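Dally-like, isoform A (Drosophila melanogaster, PDB 6XTZ) is a GPI-anchored cell-surface glypican whose core domain, the part described here, binds the palmitoleate lipid of Wnt and shields it, enabling signalling at a distance. Local coordinates at residues 146-149 / 150-154; 172-175 / 176-179; 136-139 / 140-143. The protein carries 5 engineered substitutions. All blocks are in the same frame, centred on the assembly; numbering follows the deposited sequence.

Contact 1 of 3, residues 146-149 / 150-154; sequences FFNT and LYQKM
Asn148 and Gln152, one turn apart on helix 139-158, join their side-chain amides: NE2 of Gln152 donates to OD1 of Asn148 at 2.7 Å. The bond is bent at the hydrogen (138°), and the two amide planes stand 72° apart, so neither group lies flat on the other. Asn148 swings its CG anti to the backbone N (chi1 -179°), which carries the amide forward to meet the glutamine of the next turn. One residue back along the same turn, CB of Phe147 sits over the face of the Tyr151 ring, 4.3 Å from its centroid, in a CH-pi contact. The carbonyl O of Phe147 also lies above the plane of this ring, while accepting a hydrogen bond from the backbone N of Tyr151. Leu150 serves both phenylalanines: its CD2 is 4.0 Å from CE2 of Phe146 and 4.3 Å from CD1 of Phe147, and its CD1 lies over the rim of the Phe146 ring. Branched leucine suits this double task.

Further out, Phe146 meets Phe121 edge-to-face and touches the bound O-palmitoleoyl serine. Tyr151 meets Phe182 edge-to-face and rests on Pro186. Replacing Tyr151 with an alanine would probably leave Phe147 CB without its aromatic cover and Phe182 without its ring partner, opening a gap beside Pro186.

The chemistry thus varies round the helix: Phe146 serves the lipid pocket, while Phe147 and Tyr151 pack against helix 185-216, and the Asn148 carbonyl oxygen, held by Gln152 NE2 and the Ser173 hydroxyl, gives the side toward helix 169-176 its polar link.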
loop_
_atom_site.group_PDB
_atom_site.type_symbol
_atom_site.label_atom_id
_atom_site.label_comp_id
_atom_site.label_asym_id
_atom_site.label_seq_id
_atom_site.Cartn_x
_atom_site.Cartn_y
_atom_site.Cartn_z
ATOM N N PHE A 146 20.283 8.937 -25.540
ATOM C CA PHE A 146 19.354 9.608 -26.443
ATOM C C PHE A 146 19.909 10.952 -26.899
ATOM O O PHE A 146 19.940 11.250 -28.099
ATOM C CB PHE A 146 18.002 9.782 -25.752
ATOM C CG PHE A 146 17.036 10.649 -26.504
ATOM C CD1 PHE A 146 16.417 10.187 -27.653
ATOM C CD2 PHE A 146 16.728 11.919 -26.046
ATOM C CE1 PHE A 146 15.520 10.982 -28.341
ATOM C CE2 PHE A 146 15.832 12.720 -26.729
ATOM C CZ PHE A 146 15.228 12.250 -27.879
ATOM N N PHE A 147 20.361 11.777 -25.953
ATOM C CA PHE A 147 20.896 13.082 -26.321
ATOM C C PHE A 147 22.268 12.966 -26.971
ATOM O O PHE A 147 22.627 13.806 -27.803
ATOM C CB PHE A 147 20.958 13.994 -25.095
ATOM C CG PHE A 147 19.614 14.480 -24.639
ATOM C CD1 PHE A 147 18.940 15.457 -25.355
ATOM C CD2 PHE A 147 19.023 13.962 -23.500
ATOM C CE1 PHE A 147 17.702 15.909 -24.940
ATOM C CE2 PHE A 147 17.784 14.407 -23.081
ATOM C CZ PHE A 147 17.122 15.381 -23.802
ATOM N N ASN A 148 23.043 11.940 -26.610
ATOM C CA ASN A 148 24.326 11.720 -27.272
ATOM C C ASN A 148 24.135 11.478 -28.765
ATOM O O ASN A 148 24.888 12.009 -29.588
ATOM C CB ASN A 148 25.060 10.543 -26.629
ATOM C CG ASN A 148 26.413 10.284 -27.262
ATOM O OD1 ASN A 148 26.527 9.526 -28.225
ATOM N ND2 ASN A 148 27.449 10.915 -26.721
ATOM N N THR A 149 23.130 10.677 -29.127
ATOM C CA THR A 149 22.810 10.482 -30.538
ATOM C C THR A 149 22.377 11.792 -31.183
ATOM O O THR A 149 22.767 12.093 -32.318
ATOM C CB THR A 149 21.723 9.419 -30.687
ATOM O OG1 THR A 149 22.191 8.177 -30.148
ATOM C CG2 THR A 149 21.359 9.220 -32.149
ATOM N N LEU A 150 21.581 12.592 -30.470
ATOM C CA LEU A 150 21.214 13.910 -30.976
ATOM C C LEU A 150 22.434 14.816 -31.090
ATOM O O LEU A 150 22.534 15.620 -32.024
ATOM C CB LEU A 150 20.156 14.546 -30.075
ATOM C CG LEU A 150 18.691 14.411 -30.500
ATOM C CD1 LEU A 150 18.336 12.967 -30.802
ATOM C CD2 LEU A 150 17.773 14.975 -29.427
ATOM N N TYR A 151 23.372 14.704 -30.145
ATOM C CA TYR A 151 24.597 15.494 -30.223
ATOM C C TYR A 151 25.388 15.155 -31.479
ATOM O O TYR A 151 25.974 16.041 -32.113
ATOM C CB TYR A 151 25.456 15.266 -28.978
ATOM C CG TYR A 151 24.868 15.789 -27.685
ATOM C CD1 TYR A 151 23.818 16.700 -27.687
ATOM C CD2 TYR A 151 25.369 15.373 -26.457
ATOM C CE1 TYR A 151 23.283 17.177 -26.504
ATOM C CE2 TYR A 151 24.842 15.844 -25.271
ATOM C CZ TYR A 151 23.799 16.745 -25.298
ATOM O OH TYR A 151 23.273 17.214 -24.115
ATOM N N GLN A 152 25.417 13.875 -31.855
ATOM C CA GLN A 152 26.160 13.461 -33.040
ATOM C C GLN A 152 25.489 13.965 -34.312
ATOM O O GLN A 152 26.151 14.516 -35.199
ATOM C CB GLN A 152 26.293 11.939 -33.069
ATOM C CG GLN A 152 27.018 11.355 -31.872
ATOM C CD GLN A 152 27.129 9.846 -31.941
ATOM O OE1 GLN A 152 27.542 9.288 -32.957
ATOM N NE2 GLN A 152 26.752 9.176 -30.859
ATOM N N LYS A 153 24.170 13.779 -34.420
ATOM C CA LYS A 153 23.457 14.225 -35.613
ATOM C C LYS A 153 23.489 15.742 -35.746
ATOM O O LYS A 153 23.615 16.272 -36.856
ATOM C CB LYS A 153 22.017 13.716 -35.584
ATOM C CG LYS A 153 21.881 12.259 -35.975
ATOM C CD LYS A 153 20.459 11.761 -35.799
ATOM C CE LYS A 153 20.248 10.471 -36.568
ATOM N NZ LYS A 153 21.349 9.501 -36.333
ATOM N N MET A 154 23.380 16.457 -34.625
ATOM C CA MET A 154 23.453 17.912 -34.669
ATOM C C MET A 154 24.831 18.403 -35.088
ATOM O O MET A 154 24.958 19.542 -35.548
ATOM C CB MET A 154 23.081 18.499 -33.307
ATOM C CG MET A 154 22.366 19.835 -33.386
ATOM S SD MET A 154 20.752 19.699 -34.179
ATOM C CE MET A 154 20.231 21.414 -34.165
#

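Contact 2 of 3, residues 172-175 / 176-179; sequences VSEH and MKEL
The carbonyl O of His175 is approached by two backbone amides at once, Glu178 N and Leu179 N, each 3.5 Å from it; both hydrogen bonds are weak. Carbon atoms crowd the same oxygen: CG of Leu179 comes to 3.2 Å from His175 O, and CG of Glu178 to 3.4 Å. Leu179 points its CB back toward the preceding turn, and it is this inward turn that lays its side chain against the carbonyl.

One turn earlier the bonding is firmer. Met176 N donates to Val172 O at 2.8 Å, an ordinary helical bond, and the two side chains run side by side in the same direction, with CG1 of Val172 4.1 Å from CG of Met176. The flexible methionine then bends at chi2 (-61°), taking its sulfur away from the valine.

The segment joins the last part of helix 169-176 to the loop that leads to helix 185-216, in the all-helical glypican core. Its apolar residues face inward: Met176 and Leu179 pack on Ile314 of helix 296-322, while Met176 also touches Asn148 and Tyr151. His175 touches Cys322, whose disulfide to Cys171 ties the two helices covalently.

The outer side is charged, as suits exposed positions. Glu174 bends at chi2 (-72°) and crosses Lys177 obliquely, so that OE2 forms a salt bridge with NZ of Lys177 at 3.5 Å. The lysine reaches there with an extended chain whose first methylenes pass the backbone, CG lying 3.3 Å from Ser173 O. The hydroxyl of Ser173 faces helix 139-158.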
loop_
_atom_site.group_PDB
_atom_site.type_symbol
_atom_site.label_atom_id
_atom_site.label_comp_id
_atom_site.label_asym_id
_atom_site.label_seq_id
_atom_site.Cartn_x
_atom_site.Cartn_y
_atom_site.Cartn_z
ATOM N N VAL A 172 33.447 11.268 -31.976
ATOM C CA VAL A 172 32.433 12.292 -31.744
ATOM C C VAL A 172 31.506 11.869 -30.613
ATOM O O VAL A 172 31.146 12.678 -29.750
ATOM C CB VAL A 172 31.650 12.578 -33.039
ATOM C CG1 VAL A 172 30.609 13.663 -32.804
ATOM C CG2 VAL A 172 32.598 12.976 -34.156
ATOM N N SER A 173 31.115 10.593 -30.591
ATOM C CA SER A 173 30.255 10.098 -29.520
ATOM C C SER A 173 30.957 10.186 -28.170
ATOM O O SER A 173 30.370 10.636 -27.180
ATOM C CB SER A 173 29.828 8.659 -29.813
ATOM O OG SER A 173 28.957 8.171 -28.807
ATOM N N GLU A 174 32.223 9.762 -28.113
ATOM C CA GLU A 174 32.968 9.824 -26.861
ATOM C C GLU A 174 33.209 11.260 -26.415
ATOM O O GLU A 174 33.214 11.539 -25.211
ATOM C CB GLU A 174 34.298 9.082 -27.002
ATOM C CG GLU A 174 34.193 7.576 -26.823
ATOM C CD GLU A 174 33.940 7.178 -25.379
ATOM O OE1 GLU A 174 34.235 7.988 -24.476
ATOM O OE2 GLU A 174 33.445 6.054 -25.150
ATOM N N HIS A 175 33.404 12.179 -27.360
ATOM C CA HIS A 175 33.645 13.570 -26.996
ATOM C C HIS A 175 32.355 14.305 -26.656
ATOM O O HIS A 175 32.376 15.231 -25.838
ATOM C CB HIS A 175 34.388 14.289 -28.123
ATOM C CG HIS A 175 35.826 13.888 -28.247
ATOM N ND1 HIS A 175 36.755 14.648 -28.926
ATOM C CD2 HIS A 175 36.494 12.809 -27.776
ATOM C CE1 HIS A 175 37.934 14.053 -28.867
ATOM N NE2 HIS A 175 37.803 12.936 -28.176
ATOM N N MET A 176 31.231 13.912 -27.257
ATOM C CA MET A 176 29.952 14.518 -26.910
ATOM C C MET A 176 29.462 14.109 -25.527
ATOM O O MET A 176 28.506 14.712 -25.027
ATOM C CB MET A 176 28.893 14.164 -27.955
ATOM C CG MET A 176 29.043 14.910 -29.271
ATOM S SD MET A 176 28.918 16.697 -29.079
ATOM C CE MET A 176 29.150 17.229 -30.773
ATOM N N LYS A 177 30.090 13.111 -24.900
ATOM C CA LYS A 177 29.666 12.696 -23.567
ATOM C C LYS A 177 29.989 13.758 -22.524
ATOM O O LYS A 177 29.227 13.946 -21.569
ATOM C CB LYS A 177 30.321 11.364 -23.196
ATOM C CG LYS A 177 29.817 10.177 -24.001
ATOM C CD LYS A 177 30.385 8.870 -23.471
ATOM C CE LYS A 177 29.791 7.674 -24.197
ATOM N NZ LYS A 177 30.279 6.384 -23.633
ATOM N N GLU A 178 31.111 14.461 -22.685
ATOM C CA GLU A 178 31.516 15.496 -21.744
ATOM C C GLU A 178 31.100 16.896 -22.175
ATOM O O GLU A 178 31.152 17.819 -21.353
ATOM C CB GLU A 178 33.036 15.458 -21.535
ATOM C CG GLU A 178 33.849 15.653 -22.808
ATOM C CD GLU A 178 35.345 15.672 -22.549
ATOM O OE1 GLU A 178 36.119 15.688 -23.529
ATOM O OE2 GLU A 178 35.745 15.671 -21.365
ATOM N N LEU A 179 30.689 17.078 -23.426
ATOM C CA LEU A 179 30.275 18.379 -23.924
ATOM C C LEU A 179 28.780 18.586 -23.703
ATOM O O LEU A 179 28.011 17.636 -23.543
ATOM C CB LEU A 179 30.614 18.518 -25.408
ATOM C CG LEU A 179 32.102 18.433 -25.752
ATOM C CD1 LEU A 179 32.317 18.413 -27.257
ATOM C CD2 LEU A 179 32.863 19.585 -25.113
#

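Contact 3 of 3, residues 136-139 / 140-143; sequences RVDL and LEVM
Leu140 leads off with its CB 4.2 Å from OD1 of Asp138, the residue that caps the start of helix 139-158. Glu141 follows, and its backbone N points almost straight (163°) at the same OD1, giving a weak N-cap bond of 3.4 Å. Aspartate suits this place because its short side chain, with CG anti to the backbone N (chi1 -168°), can fold over the first turn and accept one of the first-turn amides, which lack the i-4 helical carbonyl partner of later turns. The side chain of Glu141 crosses that of Asp138 at about a right angle, bringing OE1 to 3.4 Å from OD2, a meeting of like charges that the positive end of the helix dipole probably eases; OE2 has a long, weak ion pair with Lys145.

Val142 N bonds Asp138 O at 3.0 Å, and its CG2 touches CG1 of Val137 at 3.8 Å. This valine pair, straddling the N-cap, is a hydrophobic staple, and both members also touch Glu127 of helix 118-134. Last comes Met143, whose N bonds Leu139 O at 2.8 Å; its CG passes 3.2 Å from that oxygen before the pliable chain bends away and meets Ser190 of helix 185-216.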
loop_
_atom_site.group_PDB
_atom_site.type_symbol
_atom_site.label_atom_id
_atom_site.label_comp_id
_atom_site.label_asym_id
_atom_site.label_seq_id
_atom_site.Cartn_x
_atom_site.Cartn_y
_atom_site.Cartn_z
ATOM N N ARG A 136 12.974 -2.764 -15.762
ATOM C CA ARG A 136 14.343 -3.195 -16.049
ATOM C C ARG A 136 14.983 -2.289 -17.102
ATOM O O ARG A 136 15.450 -2.728 -18.153
ATOM C CB ARG A 136 14.354 -4.661 -16.479
ATOM C CG ARG A 136 13.923 -5.612 -15.366
ATOM C CD ARG A 136 14.254 -7.071 -15.662
ATOM N NE ARG A 136 13.209 -7.745 -16.430
ATOM C CZ ARG A 136 13.380 -8.247 -17.649
ATOM N NH1 ARG A 136 14.562 -8.161 -18.245
ATOM N NH2 ARG A 136 12.371 -8.843 -18.268
ATOM N N VAL A 137 14.993 -0.992 -16.796
ATOM C CA VAL A 137 15.569 0.028 -17.666
ATOM C C VAL A 137 16.272 1.063 -16.798
ATOM O O VAL A 137 15.694 1.563 -15.828
ATOM C CB VAL A 137 14.503 0.710 -18.548
ATOM C CG1 VAL A 137 15.099 1.911 -19.273
ATOM C CG2 VAL A 137 13.913 -0.274 -19.550
ATOM N N ASP A 138 17.518 1.381 -17.145
ATOM C CA ASP A 138 18.251 2.479 -16.517
ATOM C C ASP A 138 17.864 3.755 -17.256
ATOM O O ASP A 138 18.365 4.028 -18.349
ATOM C CB ASP A 138 19.754 2.224 -16.569
ATOM C CG ASP A 138 20.548 3.181 -15.694
ATOM O OD1 ASP A 138 20.051 4.289 -15.399
ATOM O OD2 ASP A 138 21.679 2.824 -15.304
ATOM N N LEU A 139 16.966 4.541 -16.655
ATOM C CA LEU A 139 16.381 5.679 -17.360
ATOM C C LEU A 139 17.431 6.732 -17.694
ATOM O O LEU A 139 17.499 7.216 -18.830
ATOM C CB LEU A 139 15.251 6.285 -16.528
ATOM C CG LEU A 139 13.988 5.429 -16.416
ATOM C CD1 LEU A 139 12.994 6.057 -15.452
ATOM C CD2 LEU A 139 13.359 5.230 -17.788
ATOM N N LEU A 140 18.256 7.107 -16.714
ATOM C CA LEU A 140 19.278 8.120 -16.962
ATOM C C LEU A 140 20.264 7.662 -18.027
ATOM O O LEU A 140 20.716 8.463 -18.853
ATOM C CB LEU A 140 20.008 8.464 -15.664
ATOM C CG LEU A 140 19.202 9.238 -14.621
ATOM C CD1 LEU A 140 20.095 9.655 -13.463
ATOM C CD2 LEU A 140 18.536 10.451 -15.253
ATOM N N GLU A 141 20.604 6.371 -18.029
ATOM C CA GLU A 141 21.492 5.842 -19.058
ATOM C C GLU A 141 20.854 5.938 -20.440
ATOM O O GLU A 141 21.510 6.337 -21.410
ATOM C CB GLU A 141 21.862 4.396 -18.732
ATOM C CG GLU A 141 22.657 3.687 -19.811
ATOM C CD GLU A 141 22.910 2.230 -19.480
ATOM O OE1 GLU A 141 23.051 1.907 -18.282
ATOM O OE2 GLU A 141 22.959 1.404 -20.416
ATOM N N VAL A 142 19.572 5.586 -20.547
ATOM C CA VAL A 142 18.888 5.666 -21.834
ATOM C C VAL A 142 18.724 7.120 -22.265
ATOM O O VAL A 142 18.851 7.448 -23.451
ATOM C CB VAL A 142 17.535 4.933 -21.765
ATOM C CG1 VAL A 142 16.770 5.096 -23.066
ATOM C CG2 VAL A 142 17.750 3.457 -21.462
ATOM N N MET A 143 18.446 8.014 -21.313
ATOM C CA MET A 143 18.302 9.427 -21.649
ATOM C C MET A 143 19.620 10.018 -22.136
ATOM O O MET A 143 19.637 10.807 -23.088
ATOM C CB MET A 143 17.783 10.208 -20.441
ATOM C CG MET A 143 16.350 9.888 -20.044
ATOM S SD MET A 143 15.155 10.273 -21.336
ATOM C CE MET A 143 15.499 12.008 -21.618
#

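In the fold
Along the chain contact 3 comes first, then contact 1, then contact 2. Contacts 3 and 1 occupy the same helix, 139-158, the former at its start and the latter further along, with centres about 16 Å apart. Contact 2 lies on the next helix, 169-176, and the loop after it; its centre is about 9 Å from that of contact 1, and the two touch where Ser173 and Met176 meet Asn148 and Tyr151. Contacts 2 and 3 do not touch. All three lie on the same side of the centre of the elongated helical glypican core. Helix 139-158 thus receives helix 169-176 on one side while contributing Phe146 to the palmitoleate pocket.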